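Long-range contacts in N-glycosylase/DNA lyase (PDB 3FHF), which is an archaeal N-glycosylase/DNA lyase, a mostly helical protein of the helix-hairpin-helix superfamily: residues E80-L85 against K95-I100; C49-T54 against A138-R143; D154-R159 against Y203-R208. All coordinates share one frame; numbering follows the deposited sequence.

Contact 1 of 3, residues E80-L85 against K95-I100; sequences ELEEKL and KRAEYI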
loop_
_atom_site.group_PDB
_atom_site.type_symbol
_atom_site.label_atom_id
_atom_site.label_comp_id
_atom_site.label_asym_id
_atom_site.label_seq_id
_atom_site.Cartn_x
_atom_site.Cartn_y
_atom_site.Cartn_z
ATOM N N GLU A 80 14.106 -21.124 8.697
ATOM C CA GLU A 80 12.857 -21.743 8.266
ATOM C C GLU A 80 11.977 -20.813 7.441
ATOM O O GLU A 80 11.260 -21.263 6.545
ATOM C CB GLU A 80 12.072 -22.261 9.471
ATOM C CG GLU A 80 12.752 -23.413 10.188
ATOM C CD GLU A 80 11.767 -24.314 10.902
ATOM O OE1 GLU A 80 11.030 -23.823 11.783
ATOM O OE2 GLU A 80 11.732 -25.519 10.579
ATOM N N LEU A 81 12.029 -19.520 7.741
ATOM C CA LEU A 81 11.230 -18.543 7.010
ATOM C C LEU A 81 11.820 -18.324 5.624
ATOM O O LEU A 81 11.096 -18.240 4.628
ATOM C CB LEU A 81 11.192 -17.212 7.766
ATOM C CG LEU A 81 10.353 -16.102 7.124
ATOM C CD1 LEU A 81 8.917 -16.584 6.913
ATOM C CD2 LEU A 81 10.375 -14.874 8.024
ATOM N N GLU A 82 13.143 -18.234 5.570
ATOM C CA GLU A 82 13.849 -18.023 4.319
ATOM C C GLU A 82 13.541 -19.176 3.369
ATOM O O GLU A 82 13.446 -18.991 2.154
ATOM C CB GLU A 82 15.353 -17.951 4.592
ATOM C CG GLU A 82 16.186 -17.476 3.420
ATOM C CD GLU A 82 17.662 -17.397 3.755
ATOM O OE1 GLU A 82 18.267 -18.456 4.019
ATOM O OE2 GLU A 82 18.219 -16.278 3.759
ATOM N N GLU A 83 13.374 -20.364 3.943
ATOM C CA GLU A 83 13.088 -21.570 3.177
ATOM C C GLU A 83 11.683 -21.561 2.584
ATOM O O GLU A 83 11.492 -21.903 1.420
ATOM C CB GLU A 83 13.261 -22.804 4.067
ATOM C CG GLU A 83 13.183 -24.118 3.316
ATOM C CD GLU A 83 14.332 -24.290 2.347
ATOM O OE1 GLU A 83 15.486 -24.388 2.813
ATOM O OE2 GLU A 83 14.085 -24.323 1.123
ATOM N N LYS A 84 10.696 -21.173 3.382
ATOM C CA LYS A 84 9.327 -21.140 2.887
ATOM C C LYS A 84 9.155 -20.084 1.806
ATOM O O LYS A 84 8.459 -20.311 0.820
ATOM C CB LYS A 84 8.348 -20.888 4.033
ATOM C CG LYS A 84 8.272 -22.048 5.004
ATOM C CD LYS A 84 7.165 -21.864 6.018
ATOM C CE LYS A 84 7.079 -23.066 6.945
ATOM N NZ LYS A 84 5.945 -22.941 7.900
ATOM N N LEU A 85 9.804 -18.938 1.982
ATOM C CA LEU A 85 9.698 -17.863 1.007
ATOM C C LEU A 85 10.315 -18.272 -0.328
ATOM O O LEU A 85 9.776 -17.964 -1.392
ATOM C CB LEU A 85 10.369 -16.591 1.542
ATOM C CG LEU A 85 9.701 -15.955 2.770
ATOM C CD1 LEU A 85 10.471 -14.714 3.194
ATOM C CD2 LEU A 85 8.255 -15.600 2.450
ATOM N N LYS A 95 16.555 -11.583 1.595
ATOM C CA LYS A 95 16.403 -10.239 2.156
ATOM C C LYS A 95 15.091 -10.047 2.918
ATOM O O LYS A 95 15.082 -9.503 4.025
ATOM C CB LYS A 95 16.474 -9.182 1.053
ATOM C CG LYS A 95 17.858 -8.911 0.499
ATOM C CD LYS A 95 17.786 -7.798 -0.537
ATOM C CE LYS A 95 19.136 -7.518 -1.163
ATOM N NZ LYS A 95 19.032 -6.445 -2.191
ATOM N N ARG A 96 13.984 -10.485 2.321
ATOM C CA ARG A 96 12.679 -10.330 2.953
ATOM C C ARG A 96 12.579 -11.089 4.272
ATOM O O ARG A 96 11.979 -10.602 5.231
ATOM C CB ARG A 96 11.567 -10.769 1.993
ATOM C CG ARG A 96 11.593 -10.045 0.648
ATOM C CD ARG A 96 11.639 -8.519 0.811
ATOM N NE ARG A 96 12.021 -7.862 -0.439
ATOM C CZ ARG A 96 11.210 -7.683 -1.476
ATOM N NH1 ARG A 96 9.950 -8.094 -1.420
ATOM N NH2 ARG A 96 11.671 -7.126 -2.591
ATOM N N ALA A 97 13.172 -12.278 4.325
ATOM C CA ALA A 97 13.151 -13.079 5.545
ATOM C C ALA A 97 13.886 -12.336 6.663
ATOM O O ALA A 97 13.482 -12.378 7.829
ATOM C CB ALA A 97 13.811 -14.435 5.294
ATOM N N GLU A 98 14.974 -11.665 6.302
ATOM C CA GLU A 98 15.750 -10.909 7.275
ATOM C C GLU A 98 14.965 -9.689 7.772
ATOM O O GLU A 98 14.889 -9.442 8.975
ATOM C CB GLU A 98 17.079 -10.465 6.660
ATOM C CG GLU A 98 17.787 -9.393 7.462
ATOM C CD GLU A 98 19.123 -8.999 6.868
ATOM O OE1 GLU A 98 19.229 -8.927 5.624
ATOM O OE2 GLU A 98 20.065 -8.749 7.650
ATOM N N TYR A 99 14.384 -8.930 6.847
ATOM C CA TYR A 99 13.604 -7.754 7.224
ATOM C C TYR A 99 12.491 -8.129 8.199
ATOM O O TYR A 99 12.281 -7.463 9.218
ATOM C CB TYR A 99 12.968 -7.099 5.998
ATOM C CG TYR A 99 13.934 -6.560 4.966
ATOM C CD1 TYR A 99 15.190 -6.078 5.333
ATOM C CD2 TYR A 99 13.566 -6.487 3.622
ATOM C CE1 TYR A 99 16.058 -5.533 4.380
ATOM C CE2 TYR A 99 14.424 -5.944 2.666
ATOM C CZ TYR A 99 15.665 -5.472 3.053
ATOM O OH TYR A 99 16.509 -4.940 2.105
ATOM N N ILE A 100 11.773 -9.199 7.870
ATOM C CA ILE A 100 10.672 -9.665 8.700
ATOM C C ILE A 100 11.115 -10.012 10.114
ATOM O O ILE A 100 10.497 -9.576 11.090
ATOM C CB ILE A 100 9.981 -10.887 8.053
ATOM C CG1 ILE A 100 9.272 -10.445 6.769
ATOM C CG2 ILE A 100 8.989 -11.513 9.032
ATOM C CD1 ILE A 100 8.689 -11.577 5.944
#
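A97 sets its methyl group on the backbone of the facing helix, with A97 CB 3.7 Å from CA of E82. These two residues also mark the nearest backbone approach, their CA atoms lying 5.1 Å apart. The pair illustrates how a small residue at a crossing brings helices together: nothing extends beyond CB, and the axes come within 8.7 Å.

L81 and L85, one helical turn apart, address the two ends of the alanine. L85 carries CG beside its own backbone N and anti to the carbonyl carbon (chi1 -66°). This places CD1 of L85 3.8 Å from N of A97; the same methyl also grazes CB of R96. L81 has the other setting, CG anti to the backbone N (chi1 -179°), and its CD2 lies 4.0 Å from O of A97.

The two helices, 78-87 and 93-103, are consecutive and joined by a short loop, so the contact is the inside of an alpha-alpha hairpin, splayed to 138° rather than strictly antiparallel. Toward the C-terminal end of 95-100, I100 comes in through its CG2 branch, 3.8 Å from CD2 of L81, and the two side chains cross at about a right angle.

The guanidinium of R96 leads away from the hairpin and bonds to the carbonyl of A55, while L81 and L85 also pack on I69 of helix 59-69. L53 touches L85 from helix 41-54, and C49 of that helix touches I100.

Contact 2 of 3, residues C49-T54 against A138-R143; sequences CFCILT and ASHFLR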
loop_
_atom_site.group_PDB
_atom_site.type_symbol
_atom_site.label_atom_id
_atom_site.label_comp_id
_atom_site.label_asym_id
_atom_site.label_seq_id
_atom_site.Cartn_x
_atom_site.Cartn_y
_atom_site.Cartn_z
ATOM N N CYS A 49 4.029 -7.590 7.149
ATOM C CA CYS A 49 4.848 -8.541 6.419
ATOM C C CYS A 49 4.362 -8.676 4.986
ATOM O O CYS A 49 5.163 -8.868 4.074
ATOM C CB CYS A 49 4.837 -9.895 7.126
ATOM S SG CYS A 49 5.711 -9.852 8.706
ATOM N N PHE A 50 3.049 -8.579 4.795
ATOM C CA PHE A 50 2.472 -8.647 3.458
ATOM C C PHE A 50 3.084 -7.514 2.634
ATOM O O PHE A 50 3.471 -7.703 1.481
ATOM C CB PHE A 50 0.950 -8.444 3.513
ATOM C CG PHE A 50 0.333 -8.128 2.173
ATOM C CD1 PHE A 50 0.158 -9.123 1.217
ATOM C CD2 PHE A 50 -0.038 -6.825 1.856
ATOM C CE1 PHE A 50 -0.377 -8.824 -0.040
ATOM C CE2 PHE A 50 -0.572 -6.512 0.605
ATOM C CZ PHE A 50 -0.741 -7.514 -0.346
ATOM N N CYS A 51 3.167 -6.336 3.244
ATOM C CA CYS A 51 3.712 -5.170 2.562
ATOM C C CYS A 51 5.217 -5.282 2.342
ATOM O O CYS A 51 5.736 -4.802 1.339
ATOM C CB CYS A 51 3.362 -3.898 3.339
ATOM S SG CYS A 51 1.579 -3.538 3.331
ATOM N N ILE A 52 5.920 -5.918 3.271
ATOM C CA ILE A 52 7.357 -6.103 3.102
ATOM C C ILE A 52 7.601 -7.017 1.897
ATOM O O ILE A 52 8.589 -6.873 1.181
ATOM C CB ILE A 52 7.997 -6.753 4.344
ATOM C CG1 ILE A 52 8.090 -5.736 5.478
ATOM C CG2 ILE A 52 9.385 -7.296 3.998
ATOM C CD1 ILE A 52 8.713 -6.291 6.753
ATOM N N LEU A 53 6.682 -7.953 1.674
ATOM C CA LEU A 53 6.802 -8.906 0.573
ATOM C C LEU A 53 6.332 -8.405 -0.797
ATOM O O LEU A 53 6.734 -8.955 -1.826
ATOM C CB LEU A 53 6.028 -10.184 0.909
ATOM C CG LEU A 53 6.462 -10.990 2.132
ATOM C CD1 LEU A 53 5.464 -12.120 2.359
ATOM C CD2 LEU A 53 7.874 -11.550 1.918
ATOM N N THR A 54 5.489 -7.374 -0.806
ATOM C CA THR A 54 4.932 -6.815 -2.043
ATOM C C THR A 54 5.923 -6.453 -3.153
ATOM O O THR A 54 5.700 -6.792 -4.317
ATOM C CB THR A 54 4.068 -5.558 -1.739
ATOM O OG1 THR A 54 2.905 -5.947 -0.998
ATOM C CG2 THR A 54 3.634 -4.872 -3.031
ATOM N N ALA A 138 5.244 1.780 3.651
ATOM C CA ALA A 138 4.643 2.271 4.880
ATOM C C ALA A 138 3.222 2.760 4.603
ATOM O O ALA A 138 2.302 2.506 5.381
ATOM C CB ALA A 138 5.488 3.411 5.453
ATOM N N SER A 139 3.057 3.476 3.495
ATOM C CA SER A 139 1.761 3.996 3.102
ATOM C C SER A 139 0.807 2.843 2.788
ATOM O O SER A 139 -0.366 2.866 3.161
ATOM C CB SER A 139 1.913 4.883 1.862
ATOM O OG SER A 139 2.860 5.914 2.099
ATOM N N HIS A 140 1.332 1.839 2.097
ATOM C CA HIS A 140 0.559 0.673 1.707
ATOM C C HIS A 140 0.037 -0.012 2.975
ATOM O O HIS A 140 -1.153 -0.345 3.082
ATOM C CB HIS A 140 1.457 -0.270 0.897
ATOM C CG HIS A 140 0.726 -1.405 0.250
ATOM N ND1 HIS A 140 1.378 -2.458 -0.353
ATOM C CD2 HIS A 140 -0.599 -1.644 0.094
ATOM C CE1 HIS A 140 0.488 -3.297 -0.853
ATOM N NE2 HIS A 140 -0.718 -2.825 -0.595
ATOM N N PHE A 141 0.933 -0.194 3.941
ATOM C CA PHE A 141 0.592 -0.827 5.211
ATOM C C PHE A 141 -0.494 -0.042 5.955
ATOM O O PHE A 141 -1.500 -0.605 6.372
ATOM C CB PHE A 141 1.848 -0.941 6.085
ATOM C CG PHE A 141 1.565 -1.326 7.515
ATOM C CD1 PHE A 141 1.039 -2.576 7.826
ATOM C CD2 PHE A 141 1.799 -0.428 8.544
ATOM C CE1 PHE A 141 0.750 -2.926 9.150
ATOM C CE2 PHE A 141 1.514 -0.768 9.885
ATOM C CZ PHE A 141 0.988 -2.021 10.180
ATOM N N LEU A 142 -0.288 1.262 6.111
ATOM C CA LEU A 142 -1.256 2.095 6.811
ATOM C C LEU A 142 -2.626 2.083 6.136
ATOM O O LEU A 142 -3.666 2.066 6.811
ATOM C CB LEU A 142 -0.717 3.519 6.937
ATOM C CG LEU A 142 0.504 3.630 7.866
ATOM C CD1 LEU A 142 1.068 5.028 7.801
ATOM C CD2 LEU A 142 0.105 3.283 9.307
ATOM N N ARG A 143 -2.634 2.084 4.808
ATOM C CA ARG A 143 -3.894 2.035 4.062
ATOM C C ARG A 143 -4.584 0.694 4.372
ATOM O O ARG A 143 -5.782 0.642 4.687
ATOM C CB ARG A 143 -3.621 2.132 2.550
ATOM C CG ARG A 143 -4.849 2.464 1.655
ATOM C CD ARG A 143 -5.810 1.278 1.515
ATOM N NE ARG A 143 -5.172 0.137 0.861
ATOM C CZ ARG A 143 -4.983 0.034 -0.452
ATOM N NH1 ARG A 143 -5.391 1.003 -1.258
ATOM N NH2 ARG A 143 -4.374 -1.030 -0.957
HETATM O O HOH W 1 4.222 -2.403 -0.151
#
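H140 presents one face of its imidazole to C51, whose SG stands 4.0 Å from the ring centroid and 23° off the ring normal. This is a sulfur-aromatic contact, and the arrangement illustrates how a buried ring can meet a sulfur over one face and a hydroxyl at its edge. At that edge T54 meets the ring tip to tip, OG1 of T54 lying 3.6 Å from CE1 of H140. The threonine hydroxyl is committed elsewhere: OG1 of T54 donates to O of F50, one turn back, at 3.1 Å and from above the carbonyl plane. F50 itself sends CE2 to within 3.7 Å of CE1 of H140, the rings inclined at 66° in an oblique pairing.

Both nitrogens of H140 have partners. A water lying in the ring plane sits 2.9 Å from ND1 of H140 and donates to O of C51, tying the imidazole to the facing backbone. NE2 is hydrogen-bonded to the terminal carboxylate of K214, and F50 makes a cation-pi contact with K214 as well.

Helix 135-144, which carries H140, is the second helix of the helix-hairpin-helix element that names this superfamily; it follows helix 119-129 and the intervening hairpin. Next in sequence, F141 offers its backbone to C51: CA of F141 lies 3.4 Å from SG of C51, with CB of F141 at 3.8 Å from the same sulfur. C51 therefore wedges between two successive residues, SG being set beside its own backbone N (chi1 -67°). The F141 ring continues to L126 of helix 119-129 and to I109 and V113 of helix 109-115.

Contact 3 of 3, residues D154-R159 against Y203-R208; sequences DRHILR and YIWYLR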
loop_
_atom_site.group_PDB
_atom_site.type_symbol
_atom_site.label_atom_id
_atom_site.label_comp_id
_atom_site.label_asym_id
_atom_site.label_seq_id
_atom_site.Cartn_x
_atom_site.Cartn_y
_atom_site.Cartn_z
ATOM N N ASP A 154 3.377 3.827 -6.383
ATOM C CA ASP A 154 4.092 2.738 -7.043
ATOM C C ASP A 154 4.633 3.183 -8.400
ATOM O O ASP A 154 4.333 4.276 -8.868
ATOM C CB ASP A 154 3.145 1.560 -7.269
ATOM C CG ASP A 154 1.891 1.966 -8.016
ATOM O OD1 ASP A 154 0.893 2.312 -7.354
ATOM O OD2 ASP A 154 1.907 1.965 -9.265
ATOM N N ARG A 155 5.400 2.303 -9.041
ATOM C CA ARG A 155 5.991 2.597 -10.340
ATOM C C ARG A 155 4.970 2.756 -11.466
ATOM O O ARG A 155 5.266 3.368 -12.490
ATOM C CB ARG A 155 7.003 1.504 -10.713
ATOM C CG ARG A 155 6.409 0.117 -10.964
ATOM C CD ARG A 155 7.518 -0.894 -11.290
ATOM N NE ARG A 155 7.006 -2.202 -11.702
ATOM C CZ ARG A 155 6.305 -3.022 -10.921
ATOM N NH1 ARG A 155 6.020 -2.680 -9.672
ATOM N NH2 ARG A 155 5.887 -4.190 -11.393
ATOM N N HIS A 156 3.770 2.211 -11.291
ATOM C CA HIS A 156 2.764 2.322 -12.338
ATOM C C HIS A 156 2.082 3.684 -12.309
ATOM O O HIS A 156 1.875 4.304 -13.355
ATOM C CB HIS A 156 1.739 1.191 -12.211
ATOM C CG HIS A 156 2.362 -0.170 -12.223
ATOM N ND1 HIS A 156 3.047 -0.661 -13.314
ATOM C CD2 HIS A 156 2.497 -1.097 -11.245
ATOM C CE1 HIS A 156 3.582 -1.829 -13.006
ATOM N NE2 HIS A 156 3.265 -2.116 -11.756
ATOM N N ILE A 157 1.739 4.166 -11.118
ATOM C CA ILE A 157 1.105 5.471 -11.043
ATOM C C ILE A 157 2.129 6.533 -11.447
ATOM O O ILE A 157 1.771 7.530 -12.059
ATOM C CB ILE A 157 0.561 5.775 -9.622
ATOM C CG1 ILE A 157 -0.209 7.098 -9.633
ATOM C CG2 ILE A 157 1.698 5.867 -8.631
ATOM C CD1 ILE A 157 -1.378 7.124 -10.594
ATOM N N LEU A 158 3.403 6.313 -11.118
ATOM C CA LEU A 158 4.437 7.281 -11.481
ATOM C C LEU A 158 4.527 7.400 -12.996
ATOM O O LEU A 158 4.680 8.496 -13.532
ATOM C CB LEU A 158 5.800 6.888 -10.892
ATOM C CG LEU A 158 5.930 7.067 -9.377
ATOM C CD1 LEU A 158 7.296 6.583 -8.906
ATOM C CD2 LEU A 158 5.722 8.534 -9.021
ATOM N N ARG A 159 4.423 6.278 -13.695
ATOM C CA ARG A 159 4.475 6.323 -15.147
ATOM C C ARG A 159 3.251 7.039 -15.708
ATOM O O ARG A 159 3.363 7.818 -16.654
ATOM C CB ARG A 159 4.551 4.918 -15.742
ATOM C CG ARG A 159 4.428 4.908 -17.263
ATOM C CD ARG A 159 4.806 3.562 -17.853
ATOM N NE ARG A 159 6.237 3.291 -17.717
ATOM C CZ ARG A 159 7.192 3.892 -18.423
ATOM N NH1 ARG A 159 6.883 4.813 -19.332
ATOM N NH2 ARG A 159 8.464 3.567 -18.225
ATOM N N TYR A 203 -9.628 2.681 -7.051
ATOM C CA TYR A 203 -10.301 3.055 -8.297
ATOM C C TYR A 203 -9.275 3.086 -9.419
ATOM O O TYR A 203 -9.544 2.636 -10.533
ATOM C CB TYR A 203 -10.981 4.427 -8.193
ATOM C CG TYR A 203 -12.356 4.374 -7.563
ATOM C CD1 TYR A 203 -12.511 4.338 -6.176
ATOM C CD2 TYR A 203 -13.501 4.344 -8.356
ATOM C CE1 TYR A 203 -13.771 4.277 -5.594
ATOM C CE2 TYR A 203 -14.773 4.278 -7.784
ATOM C CZ TYR A 203 -14.896 4.246 -6.403
ATOM O OH TYR A 203 -16.147 4.180 -5.840
ATOM N N ILE A 204 -8.094 3.615 -9.125
ATOM C CA ILE A 204 -7.037 3.682 -10.122
ATOM C C ILE A 204 -6.585 2.281 -10.539
ATOM O O ILE A 204 -6.416 2.008 -11.731
ATOM C CB ILE A 204 -5.834 4.496 -9.599
ATOM C CG1 ILE A 204 -6.244 5.968 -9.471
ATOM C CG2 ILE A 204 -4.635 4.327 -10.528
ATOM C CD1 ILE A 204 -5.147 6.897 -8.994
ATOM N N TRP A 205 -6.395 1.388 -9.572
ATOM C CA TRP A 205 -5.991 0.028 -9.902
ATOM C C TRP A 205 -7.091 -0.660 -10.701
ATOM O O TRP A 205 -6.811 -1.403 -11.645
ATOM C CB TRP A 205 -5.668 -0.798 -8.650
ATOM C CG TRP A 205 -4.216 -0.754 -8.274
ATOM C CD1 TRP A 205 -3.656 -0.094 -7.216
ATOM C CD2 TRP A 205 -3.131 -1.374 -8.978
ATOM N NE1 TRP A 205 -2.290 -0.264 -7.221
ATOM C CE2 TRP A 205 -1.943 -1.045 -8.290
ATOM C CE3 TRP A 205 -3.050 -2.175 -10.123
ATOM C CZ2 TRP A 205 -0.682 -1.492 -8.711
ATOM C CZ3 TRP A 205 -1.798 -2.618 -10.543
ATOM C CH2 TRP A 205 -0.633 -2.275 -9.837
ATOM N N TYR A 206 -8.346 -0.409 -10.344
ATOM C CA TYR A 206 -9.434 -1.046 -11.067
ATOM C C TYR A 206 -9.450 -0.608 -12.524
ATOM O O TYR A 206 -9.713 -1.418 -13.413
ATOM C CB TYR A 206 -10.784 -0.739 -10.426
ATOM C CG TYR A 206 -11.926 -1.285 -11.242
ATOM C CD1 TYR A 206 -12.582 -0.490 -12.179
ATOM C CD2 TYR A 206 -12.318 -2.614 -11.115
ATOM C CE1 TYR A 206 -13.601 -1.011 -12.974
ATOM C CE2 TYR A 206 -13.329 -3.142 -11.901
ATOM C CZ TYR A 206 -13.965 -2.335 -12.828
ATOM O OH TYR A 206 -14.957 -2.863 -13.617
ATOM N N LEU A 207 -9.167 0.667 -12.765
ATOM C CA LEU A 207 -9.127 1.194 -14.128
ATOM C C LEU A 207 -7.994 0.553 -14.920
ATOM O O LEU A 207 -8.087 0.387 -16.130
ATOM C CB LEU A 207 -8.919 2.708 -14.113
ATOM C CG LEU A 207 -10.145 3.561 -13.789
ATOM C CD1 LEU A 207 -9.725 5.010 -13.560
ATOM C CD2 LEU A 207 -11.135 3.458 -14.934
ATOM N N ARG A 208 -6.928 0.185 -14.221
ATOM C CA ARG A 208 -5.763 -0.415 -14.851
ATOM C C ARG A 208 -5.865 -1.931 -15.052
ATOM O O ARG A 208 -5.341 -2.470 -16.027
ATOM C CB ARG A 208 -4.525 -0.098 -14.000
ATOM C CG ARG A 208 -3.185 -0.322 -14.679
ATOM C CD ARG A 208 -2.041 -0.052 -13.691
ATOM N NE ARG A 208 -1.975 1.352 -13.277
ATOM C CZ ARG A 208 -1.821 1.760 -12.021
ATOM N NH1 ARG A 208 -1.723 0.875 -11.034
ATOM N NH2 ARG A 208 -1.752 3.055 -11.748
HETATM O O HOH W 2 -0.741 1.209 -5.482
HETATM O O HOH W 3 -1.148 2.694 -8.819
#
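CB of H156 sits over one face of the R208 guanidinium, 3.6 Å from CZ of R208. The guanidinium in turn holds NH1 above the middle of the W205 ring from its own helix. H156 also touches W205, CD2 to CH2 at 3.6 Å, the ring planes 74° apart in an oblique pair.

Water mediates most of the polar traffic. One water donates to OD1 of D154 and accepts from NE1 of W205 at 2.8 Å. A second water accepts from NH1 of R208 at 2.9 Å; its donation to OD1 of D154 is modelled doubtfully short.

D154 CG lies between the backbone N and the carbonyl carbon (chi1 54°), turning the carboxylate back over the first amides of the helix as an N-cap. OD2 of D154 accepts from N of I157 at 2.9 Å, from above the carboxylate plane at a bond angle of 152°, and weakly from N of H156. The aspartate opens helix 155-163 just after the helix-hairpin-helix element, a place consistent with the aspartate of the HhH-GPD motif.

OD2 of D154 is 4.2 Å from NH1 of R208, well out of the guanidinium plane. The salt bridge of R208 is made by NH2 with E160. Apolar contact is slight, CD1 of I157 lying 4.1 Å from CD1 of I204; I204 is modelled in two conformers, so this holds for one of them.

In the fold
Following the chain from the N terminus, helix 41-54 supplies the first half of contact 2, which stays open while the chain builds several more helices. Within that span, contact 1 closes a short loop between the adjacent helices 78-87 and 93-103. Residues 138-143 then return to complete contact 2, so contact 1 is enclosed by it and packs on helix 41-54. Contact 3 opens only afterwards, at 154-159, and closes a loop with 203-208 near the C terminus, joining helix 155-163 to helix 197-209; it is in series with both others. Contact 2 is central, its centre about 16 Å from each of the other two centres. No loops cross.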